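Alpha/beta hydrolase fold protein (Chitinophaga pinensis, PDB 4PW0) is probably a serine-type hydrolase of the alpha/beta hydrolase fold, whose natural substrate is not established. Local coordinates at residues D36-F45 with I101-G112; D70-T81 with D192-Q203. All coordinates share one frame; numbering follows the deposited sequence.

Interaction 1. Residues D36-F45 with I101-G112; sequences DIPLICFQHF and IRYFDVLGFSLG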
loop_
_atom_site.group_PDB
_atom_site.type_symbol
_atom_site.label_atom_id
_atom_site.label_comp_id
_atom_site.label_asym_id
_atom_site.label_seq_id
_atom_site.Cartn_x
_atom_site.Cartn_y
_atom_site.Cartn_z
ATOM N N ASP A 36 3.947 24.743 8.896
ATOM C CA ASP A 36 3.634 24.619 10.317
ATOM C C ASP A 36 3.946 23.248 10.896
ATOM O O ASP A 36 4.250 23.129 12.079
ATOM C CB ASP A 36 2.152 24.900 10.548
ATOM C CG ASP A 36 1.832 26.385 10.589
ATOM O OD1 ASP A 36 2.747 27.265 10.612
ATOM O OD2 ASP A 36 0.628 26.653 10.614
ATOM N N ILE A 37 3.851 22.217 10.064
ATOM C CA ILE A 37 4.126 20.841 10.504
ATOM C C ILE A 37 5.145 20.254 9.515
ATOM O O ILE A 37 4.768 19.653 8.497
ATOM C CB ILE A 37 2.885 19.963 10.593
ATOM C CG1 ILE A 37 1.832 20.604 11.508
ATOM C CG2 ILE A 37 3.246 18.582 11.122
ATOM C CD1 ILE A 37 0.480 19.952 11.381
ATOM N N PRO A 38 6.433 20.451 9.806
ATOM C CA PRO A 38 7.457 19.954 8.893
ATOM C C PRO A 38 7.543 18.404 8.974
ATOM O O PRO A 38 7.079 17.796 9.948
ATOM C CB PRO A 38 8.755 20.573 9.423
ATOM C CG PRO A 38 8.334 21.609 10.412
ATOM C CD PRO A 38 7.023 21.167 10.959
ATOM N N LEU A 39 8.170 17.823 7.944
ATOM C CA LEU A 39 8.495 16.391 7.930
ATOM C C LEU A 39 9.980 16.289 8.227
ATOM O O LEU A 39 10.823 16.803 7.462
ATOM C CB LEU A 39 8.212 15.826 6.550
ATOM C CG LEU A 39 8.585 14.360 6.388
ATOM C CD1 LEU A 39 7.773 13.459 7.309
ATOM C CD2 LEU A 39 8.424 13.945 4.933
ATOM N N ILE A 40 10.307 15.625 9.321
ATOM C CA ILE A 40 11.707 15.379 9.703
ATOM C C ILE A 40 12.092 13.954 9.257
ATOM O O ILE A 40 11.388 13.002 9.560
ATOM C CB ILE A 40 11.944 15.456 11.225
ATOM C CG1 ILE A 40 11.259 16.680 11.858
ATOM C CG2 ILE A 40 13.440 15.437 11.542
ATOM C CD1 ILE A 40 11.730 18.001 11.304
ATOM N N CYS A 41 13.199 13.849 8.552
ATOM C CA CYS A 41 13.654 12.615 7.921
ATOM C C CYS A 41 14.873 12.054 8.618
ATOM O O CYS A 41 15.814 12.791 8.950
ATOM C CB CYS A 41 13.961 12.848 6.432
ATOM S SG CYS A 41 12.548 13.438 5.495
ATOM N N PHE A 42 14.881 10.745 8.811
ATOM C CA PHE A 42 15.893 10.023 9.569
ATOM C C PHE A 42 16.524 8.955 8.698
ATOM O O PHE A 42 15.828 8.097 8.170
ATOM C CB PHE A 42 15.312 9.388 10.839
ATOM C CG PHE A 42 14.685 10.382 11.789
ATOM C CD1 PHE A 42 13.441 10.925 11.533
ATOM C CD2 PHE A 42 15.341 10.742 12.960
ATOM C CE1 PHE A 42 12.842 11.832 12.410
ATOM C CE2 PHE A 42 14.748 11.654 13.829
ATOM C CZ PHE A 42 13.529 12.212 13.542
ATOM N N GLN A 43 17.830 9.050 8.545
ATOM C CA GLN A 43 18.569 8.338 7.481
ATOM C C GLN A 43 18.949 6.889 7.799
ATOM O O GLN A 43 18.944 6.451 8.961
ATOM C CB GLN A 43 19.807 9.181 7.125
ATOM C CG GLN A 43 20.622 8.811 5.898
ATOM C CD GLN A 43 19.825 8.737 4.626
ATOM O OE1 GLN A 43 18.881 7.929 4.475
ATOM N NE2 GLN A 43 20.142 9.645 3.692
ATOM N N HIS A 44 19.286 6.149 6.743
ATOM C CA HIS A 44 19.762 4.766 6.855
ATOM C C HIS A 44 21.174 4.581 7.327
ATOM O O HIS A 44 21.916 5.551 7.450
ATOM C CB HIS A 44 19.595 4.088 5.477
ATOM C CG HIS A 44 20.578 4.519 4.416
ATOM N ND1 HIS A 44 21.863 4.043 4.356
ATOM C CD2 HIS A 44 20.437 5.299 3.317
ATOM C CE1 HIS A 44 22.488 4.557 3.305
ATOM N NE2 HIS A 44 21.637 5.288 2.643
ATOM N N PHE A 45 21.594 3.307 7.476
ATOM C CA PHE A 45 22.980 2.899 7.917
ATOM C C PHE A 45 24.049 3.380 6.960
ATOM O O PHE A 45 24.044 3.036 5.810
ATOM C CB PHE A 45 23.047 1.367 7.990
ATOM C CG PHE A 45 24.406 0.767 8.277
ATOM C CD1 PHE A 45 25.126 1.114 9.407
ATOM C CD2 PHE A 45 24.937 -0.190 7.460
ATOM C CE1 PHE A 45 26.354 0.525 9.658
ATOM C CE2 PHE A 45 26.173 -0.763 7.684
ATOM C CZ PHE A 45 26.899 -0.412 8.813
ATOM N N ILE A 101 11.213 23.463 16.533
ATOM C CA ILE A 101 10.127 22.653 15.988
ATOM C C ILE A 101 9.584 21.785 17.108
ATOM O O ILE A 101 10.320 21.004 17.698
ATOM C CB ILE A 101 10.592 21.838 14.769
ATOM C CG1 ILE A 101 11.114 22.775 13.678
ATOM C CG2 ILE A 101 9.475 20.922 14.287
ATOM C CD1 ILE A 101 11.884 22.094 12.570
ATOM N N ARG A 102 8.293 21.962 17.417
ATOM C CA ARG A 102 7.596 21.344 18.547
ATOM C C ARG A 102 6.646 20.224 18.176
ATOM O O ARG A 102 6.212 19.474 19.035
ATOM C CB ARG A 102 6.733 22.416 19.271
ATOM C CG ARG A 102 7.489 23.639 19.782
ATOM C CD ARG A 102 8.802 23.254 20.465
ATOM N NE ARG A 102 8.696 23.113 21.925
ATOM C CZ ARG A 102 9.042 22.034 22.646
ATOM N NH1 ARG A 102 9.499 20.904 22.072
ATOM N NH2 ARG A 102 8.903 22.070 23.974
ATOM N N TYR A 103 6.265 20.182 16.898
ATOM C CA TYR A 103 5.236 19.245 16.426
ATOM C C TYR A 103 5.540 18.992 14.962
ATOM O O TYR A 103 5.701 19.932 14.161
ATOM C CB TYR A 103 3.865 19.865 16.583
ATOM C CG TYR A 103 2.685 18.917 16.385
ATOM C CD1 TYR A 103 2.572 17.740 17.137
ATOM C CD2 TYR A 103 1.691 19.210 15.454
ATOM C CE1 TYR A 103 1.486 16.894 16.980
ATOM C CE2 TYR A 103 0.606 18.381 15.295
ATOM C CZ TYR A 103 0.509 17.237 16.048
ATOM O OH TYR A 103 -0.597 16.450 15.863
ATOM N N PHE A 104 5.654 17.710 14.597
ATOM C CA PHE A 104 6.181 17.419 13.273
ATOM C C PHE A 104 5.806 15.996 12.880
ATOM O O PHE A 104 5.460 15.192 13.716
ATOM C CB PHE A 104 7.719 17.602 13.264
ATOM C CG PHE A 104 8.430 16.905 14.395
ATOM C CD1 PHE A 104 8.629 17.550 15.612
ATOM C CD2 PHE A 104 8.905 15.609 14.274
ATOM C CE1 PHE A 104 9.284 16.940 16.661
ATOM C CE2 PHE A 104 9.566 14.997 15.309
ATOM C CZ PHE A 104 9.765 15.665 16.518
ATOM N N ASP A 105 5.860 15.737 11.582
ATOM C CA ASP A 105 5.761 14.374 11.071
ATOM C C ASP A 105 7.190 13.827 10.960
ATOM O O ASP A 105 8.167 14.579 10.881
ATOM C CB ASP A 105 5.117 14.380 9.690
ATOM C CG ASP A 105 3.678 14.857 9.715
ATOM O OD1 ASP A 105 2.920 14.502 10.669
ATOM O OD2 ASP A 105 3.283 15.514 8.722
ATOM N N VAL A 106 7.294 12.486 10.897
ATOM C CA VAL A 106 8.607 11.847 10.764
ATOM C C VAL A 106 8.591 10.784 9.663
ATOM O O VAL A 106 7.592 10.108 9.455
ATOM C CB VAL A 106 9.101 11.215 12.079
ATOM C CG1 VAL A 106 9.256 12.288 13.144
ATOM C CG2 VAL A 106 8.165 10.120 12.583
ATOM N N LEU A 107 9.760 10.656 9.025
ATOM C CA LEU A 107 9.994 9.599 8.021
ATOM C C LEU A 107 11.323 8.956 8.392
ATOM O O LEU A 107 12.353 9.623 8.432
ATOM C CB LEU A 107 10.069 10.199 6.615
ATOM C CG LEU A 107 10.327 9.230 5.434
ATOM C CD1 LEU A 107 10.056 9.988 4.137
ATOM C CD2 LEU A 107 11.702 8.768 5.426
ATOM N N GLY A 108 11.315 7.659 8.680
ATOM C CA GLY A 108 12.526 6.967 9.056
ATOM C C GLY A 108 12.776 5.811 8.090
ATOM O O GLY A 108 11.906 4.952 7.921
ATOM N N PHE A 109 13.998 5.774 7.537
ATOM C CA PHE A 109 14.421 4.684 6.659
ATOM C C PHE A 109 15.487 3.855 7.371
ATOM O O PHE A 109 16.494 4.395 7.821
ATOM C CB PHE A 109 14.982 5.294 5.367
ATOM C CG PHE A 109 15.566 4.283 4.373
ATOM C CD1 PHE A 109 14.963 3.061 4.165
ATOM C CD2 PHE A 109 16.689 4.607 3.613
ATOM C CE1 PHE A 109 15.488 2.152 3.257
ATOM C CE2 PHE A 109 17.186 3.724 2.677
ATOM C CZ PHE A 109 16.586 2.484 2.507
ATOM N N SER A 110 15.255 2.537 7.487
ATOM C CA SER A 110 16.243 1.572 7.989
ATOM C C SER A 110 16.551 1.940 9.472
ATOM O O SER A 110 15.601 2.014 10.265
ATOM C CB SER A 110 17.438 1.546 7.064
ATOM O OG SER A 110 18.374 0.596 7.562
ATOM N N LEU A 111 17.800 2.223 9.835
ATOM C CA LEU A 111 18.104 2.704 11.177
ATOM C C LEU A 111 17.177 3.850 11.603
ATOM O O LEU A 111 16.681 3.893 12.738
ATOM C CB LEU A 111 19.550 3.177 11.173
ATOM C CG LEU A 111 20.014 3.893 12.424
ATOM C CD1 LEU A 111 19.903 3.008 13.637
ATOM C CD2 LEU A 111 21.458 4.351 12.227
ATOM N N GLY A 112 16.904 4.785 10.683
ATOM C CA GLY A 112 16.005 5.853 10.975
ATOM C C GLY A 112 14.598 5.398 11.309
ATOM O O GLY A 112 13.888 6.052 12.083
HETATM O O HOH W 1 5.429 22.562 14.245
HETATM O O HOH W 2 4.524 17.135 7.088
#
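Asp105 OD2 is gripped twice: by the salt bridge to Arg128, and by a water, 2.6 Å from Asp105 OD2, that also donates to Ile37 O. Ile37 CG2 lies against the same carboxylate. From here strands 39-42 and 104-109 run parallel, at 23° between their axes. The straightest of the bonds joining them, at 176°, are Ile40 N to Asp105 O (2.8 Å) and Phe109 N to Phe42 O (3.0 Å). On the face of Ile40 and Phe42, Ile40 CG1 packs 3.5 Å from Phe104 CD2, and Phe42 CE1 rests 3.7 Å from Val106 CG1, beneath helix 111-122. Leu107 O sits at the edge of the Phe42 ring, in its plane. At the strand ends the side chains of His44 and Phe109 run alongside each other in the same direction. His44 CG stands between its backbone N and carbonyl carbon (chi1 73°), which sets CD2 3.7 Å from Phe109 CE2 and allows His44 ND1 to donate to Phe45 O. An alanine here would take away the imidazole, is likely to leave Phe45 O without that donor and would probably open a gap beside Phe109. A beta carbon on Gly108 would clash with Gly112 O, and one on Gly112 with Phe42 O. With Ser110 at a positive phi between strand and helix, this is consistent with the GxSxG nucleophile elbow of the alpha/beta hydrolase fold.

Interaction 2. Residues D70-T81 with D192-Q203; sequences DNKGVGLSSGTT and DQDASAQAIGAQ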
loop_
_atom_site.group_PDB
_atom_site.type_symbol
_atom_site.label_atom_id
_atom_site.label_comp_id
_atom_site.label_asym_id
_atom_site.label_seq_id
_atom_site.Cartn_x
_atom_site.Cartn_y
_atom_site.Cartn_z
ATOM N N ASP A 70 22.092 15.260 9.559
ATOM C CA ASP A 70 23.048 14.294 10.026
ATOM C C ASP A 70 22.958 14.218 11.541
ATOM O O ASP A 70 23.132 15.241 12.260
ATOM C CB ASP A 70 24.457 14.625 9.633
ATOM C CG ASP A 70 24.785 14.400 8.172
ATOM O OD1 ASP A 70 24.255 13.447 7.560
ATOM O OD2 ASP A 70 25.639 15.198 7.619
ATOM N N ASN A 71 22.646 13.054 12.072
ATOM C CA ASN A 71 22.648 12.869 13.511
ATOM C C ASN A 71 24.107 12.999 14.044
ATOM O O ASN A 71 25.064 13.049 13.282
ATOM C CB ASN A 71 21.963 11.540 13.846
ATOM C CG ASN A 71 21.251 11.556 15.195
ATOM O OD1 ASN A 71 21.670 12.240 16.155
ATOM N ND2 ASN A 71 20.129 10.822 15.284
ATOM N N LYS A 72 24.269 13.010 15.378
ATOM C CA LYS A 72 25.532 13.311 16.024
ATOM C C LYS A 72 26.629 12.401 15.474
ATOM O O LYS A 72 26.473 11.180 15.360
ATOM C CB LYS A 72 25.378 13.102 17.525
ATOM C CG LYS A 72 26.654 13.419 18.304
ATOM C CD LYS A 72 26.482 13.187 19.802
ATOM C CE LYS A 72 25.601 14.220 20.448
ATOM N NZ LYS A 72 25.542 13.950 21.933
ATOM N N GLY A 73 27.732 13.018 15.059
ATOM C CA GLY A 73 28.887 12.325 14.556
ATOM C C GLY A 73 28.876 11.898 13.101
ATOM O O GLY A 73 29.876 11.446 12.580
ATOM N N VAL A 74 27.715 11.975 12.482
ATOM C CA VAL A 74 27.556 11.493 11.099
ATOM C C VAL A 74 27.893 12.622 10.125
ATOM O O VAL A 74 27.331 13.698 10.219
ATOM C CB VAL A 74 26.110 11.022 10.871
ATOM C CG1 VAL A 74 25.922 10.538 9.432
ATOM C CG2 VAL A 74 25.779 9.914 11.831
ATOM N N GLY A 75 28.777 12.362 9.166
ATOM C CA GLY A 75 29.020 13.327 8.093
ATOM C C GLY A 75 29.544 14.632 8.676
ATOM O O GLY A 75 30.418 14.617 9.565
ATOM N N LEU A 76 28.927 15.720 8.237
ATOM C CA LEU A 76 29.349 17.069 8.695
ATOM C C LEU A 76 28.871 17.408 10.113
ATOM O O LEU A 76 29.250 18.461 10.653
ATOM C CB LEU A 76 28.881 18.123 7.704
ATOM C CG LEU A 76 29.739 18.237 6.456
ATOM C CD1 LEU A 76 28.922 18.965 5.383
ATOM C CD2 LEU A 76 31.099 18.890 6.754
ATOM N N SER A 77 28.053 16.567 10.753
ATOM C CA SER A 77 27.782 16.775 12.166
ATOM C C SER A 77 28.960 16.363 13.024
ATOM O O SER A 77 29.600 15.317 12.837
ATOM C CB SER A 77 26.518 16.043 12.612
ATOM O OG SER A 77 25.420 16.640 12.002
ATOM N N SER A 78 29.245 17.178 14.027
ATOM C CA SER A 78 30.375 16.883 14.892
ATOM C C SER A 78 30.034 15.835 15.966
ATOM O O SER A 78 28.861 15.428 16.118
ATOM C CB SER A 78 30.890 18.182 15.564
ATOM O OG SER A 78 30.016 18.603 16.596
ATOM N N GLY A 79 31.050 15.478 16.723
ATOM C CA GLY A 79 30.891 14.648 17.879
ATOM C C GLY A 79 31.015 13.149 17.609
ATOM O O GLY A 79 31.470 12.724 16.535
ATOM N N THR A 80 30.623 12.392 18.606
ATOM C CA THR A 80 30.776 10.943 18.685
ATOM C C THR A 80 29.390 10.332 18.519
ATOM O O THR A 80 28.470 10.674 19.224
ATOM C CB THR A 80 31.317 10.562 20.069
ATOM O OG1 THR A 80 32.614 11.122 20.224
ATOM C CG2 THR A 80 31.474 9.070 20.227
ATOM N N THR A 81 29.226 9.480 17.516
ATOM C CA THR A 81 27.949 8.784 17.343
ATOM C C THR A 81 27.785 7.769 18.478
ATOM O O THR A 81 28.685 6.972 18.717
ATOM C CB THR A 81 27.979 8.040 15.992
ATOM O OG1 THR A 81 28.242 8.956 14.930
ATOM C CG2 THR A 81 26.673 7.278 15.729
ATOM N N ASP A 192 27.852 16.621 1.386
ATOM C CA ASP A 192 28.201 16.213 2.734
ATOM C C ASP A 192 29.507 15.402 2.707
ATOM O O ASP A 192 29.965 14.964 1.624
ATOM C CB ASP A 192 27.038 15.390 3.281
ATOM C CG ASP A 192 26.986 15.308 4.771
ATOM O OD1 ASP A 192 27.928 15.754 5.471
ATOM O OD2 ASP A 192 25.905 14.801 5.227
ATOM N N GLN A 193 30.141 15.289 3.859
ATOM C CA GLN A 193 31.198 14.327 4.080
ATOM C C GLN A 193 30.599 12.917 4.139
ATOM O O GLN A 193 29.423 12.758 4.336
ATOM C CB GLN A 193 31.912 14.610 5.397
ATOM C CG GLN A 193 32.748 15.875 5.427
ATOM C CD GLN A 193 33.455 16.081 6.766
ATOM O OE1 GLN A 193 33.245 15.341 7.745
ATOM N NE2 GLN A 193 34.302 17.079 6.811
ATOM N N ASP A 194 31.442 11.907 4.003
ATOM C CA ASP A 194 31.009 10.522 4.210
ATOM C C ASP A 194 30.755 10.301 5.687
ATOM O O ASP A 194 31.118 11.137 6.541
ATOM C CB ASP A 194 32.041 9.543 3.684
ATOM C CG ASP A 194 32.238 9.642 2.178
ATOM O OD1 ASP A 194 31.220 9.696 1.408
ATOM O OD2 ASP A 194 33.436 9.638 1.801
ATOM N N ALA A 195 30.144 9.169 6.049
ATOM C CA ALA A 195 29.672 8.999 7.434
ATOM C C ALA A 195 30.739 9.109 8.525
ATOM O O ALA A 195 30.452 9.590 9.603
ATOM C CB ALA A 195 28.964 7.674 7.597
ATOM N N SER A 196 31.927 8.577 8.237
ATOM C CA SER A 196 33.085 8.381 9.194
ATOM C C SER A 196 33.095 6.975 9.778
ATOM O O SER A 196 32.059 6.397 10.102
ATOM C CB SER A 196 33.284 9.415 10.381
ATOM O OG SER A 196 32.376 9.156 11.445
ATOM N N ALA A 197 34.300 6.450 9.967
ATOM C CA ALA A 197 34.458 5.114 10.498
ATOM C C ALA A 197 33.809 4.999 11.854
ATOM O O ALA A 197 33.114 4.003 12.138
ATOM C CB ALA A 197 35.939 4.781 10.581
ATOM N N GLN A 198 34.004 5.983 12.726
ATOM C CA GLN A 198 33.422 5.900 14.061
ATOM C C GLN A 198 31.893 5.792 13.995
ATOM O O GLN A 198 31.271 5.003 14.710
ATOM C CB GLN A 198 33.856 7.081 14.923
ATOM C CG GLN A 198 33.465 6.944 16.385
ATOM C CD GLN A 198 32.007 7.319 16.687
ATOM O OE1 GLN A 198 31.405 8.192 16.094
ATOM N NE2 GLN A 198 31.458 6.656 17.707
ATOM N N ALA A 199 31.272 6.611 13.143
ATOM C CA ALA A 199 29.824 6.564 13.007
ATOM C C ALA A 199 29.351 5.212 12.501
ATOM O O ALA A 199 28.339 4.690 12.993
ATOM C CB ALA A 199 29.365 7.686 12.078
ATOM N N ILE A 200 30.047 4.658 11.531
ATOM C CA ILE A 200 29.650 3.371 10.953
ATOM C C ILE A 200 29.702 2.287 12.037
ATOM O O ILE A 200 28.770 1.505 12.172
ATOM C CB ILE A 200 30.500 2.982 9.727
ATOM C CG1 ILE A 200 30.358 4.025 8.613
ATOM C CG2 ILE A 200 30.121 1.590 9.227
ATOM C CD1 ILE A 200 31.389 3.882 7.530
ATOM N N GLY A 201 30.788 2.254 12.837
ATOM C CA GLY A 201 30.878 1.234 13.894
ATOM C C GLY A 201 29.802 1.387 14.949
ATOM O O GLY A 201 29.213 0.382 15.390
ATOM N N ALA A 202 29.482 2.628 15.322
ATOM C CA ALA A 202 28.460 2.861 16.312
ATOM C C ALA A 202 27.086 2.410 15.783
ATOM O O ALA A 202 26.296 1.790 16.505
ATOM C CB ALA A 202 28.423 4.332 16.687
ATOM N N GLN A 203 26.810 2.735 14.527
ATOM C CA GLN A 203 25.541 2.325 13.915
ATOM C C GLN A 203 25.431 0.832 13.755
ATOM O O GLN A 203 24.363 0.297 13.988
ATOM C CB GLN A 203 25.353 3.007 12.563
ATOM C CG GLN A 203 25.158 4.507 12.659
ATOM C CD GLN A 203 25.012 5.133 11.301
ATOM O OE1 GLN A 203 25.121 4.470 10.272
ATOM N NE2 GLN A 203 24.773 6.441 11.288
HETATM O O HOH W 3 32.365 11.225 12.798
HETATM O O HOH W 4 32.101 10.296 14.695
#
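The flat amide of Gln198 grips the backbone of Thr81 at two points. Thr81 O lies in the amide plane and takes a nearly straight bond from Gln198 NE2 (3.0 Å, 170°) on a lone pair, while Thr81 N donates to Gln198 OE1 (2.9 Å) from a position tilted out of the carbonyl plane. The side chain of Thr80 crosses that of Gln198 at about a right angle, with Thr80 CG2 near Gln198 NE2. The contact joins the loop after strand 66-69 of the alpha/beta hydrolase core to the start of helix 197-212, which belongs to the helical insertion that probably forms the cap. Thr81 also meets the helix with its side chain: with OG1 beside the backbone N (chi1 -57°), CG2 stands anti to that N and touches Ala202 CB, and OG1 sits 3.3 Å from Ala199 CB while donating to Lys72 O. At the other end two carboxylates approach from opposite directions, their planes 31° apart, with Asp70 OD2 2.4 Å from Asp192 OD2. Leu49 N donates to Asp192 OD2. Asp192 OD1 turns its syn lone pair to Leu76 N (2.9 Å), and Leu76 CG packs close to that oxygen. Between these ends Gly75 N donates to Ala195 O (3.3 Å) from above the carbonyl plane. Gly75 has a positive phi, and a beta carbon there would run into Asp192 OD1 and Asp70 OD2. The side chains of Val74 and Gln203 cross at about a right angle, Val74 CG2 lying 3.7 Å from Gln203 NE2, and the OE1 of that glutamine accepts from Thr46 N.

In the fold
Interaction 1 lies deep in the central sheet and interaction 2 nearer the surface, their centres about 18 Å apart, yet they touch through Phe45, Leu111 and helix 197-212. Phe45 CD1 packs 3.5 Å from Gln203 OE1, and Leu111 CD2 lies 3.7 Å from Gln203 CG. The helix that interaction 2 ties to the loop at 70-81 is thus laid directly over the end of the elbow built by interaction 1. Ser110, the likely nucleophile, touches His262, its probable triad partner. As in relatives, the backbone nitrogens of Phe45 and Leu111, 4.6 Å apart, probably form the oxyanion hole, so helix 197-212 packs on both residues of the presumed hole.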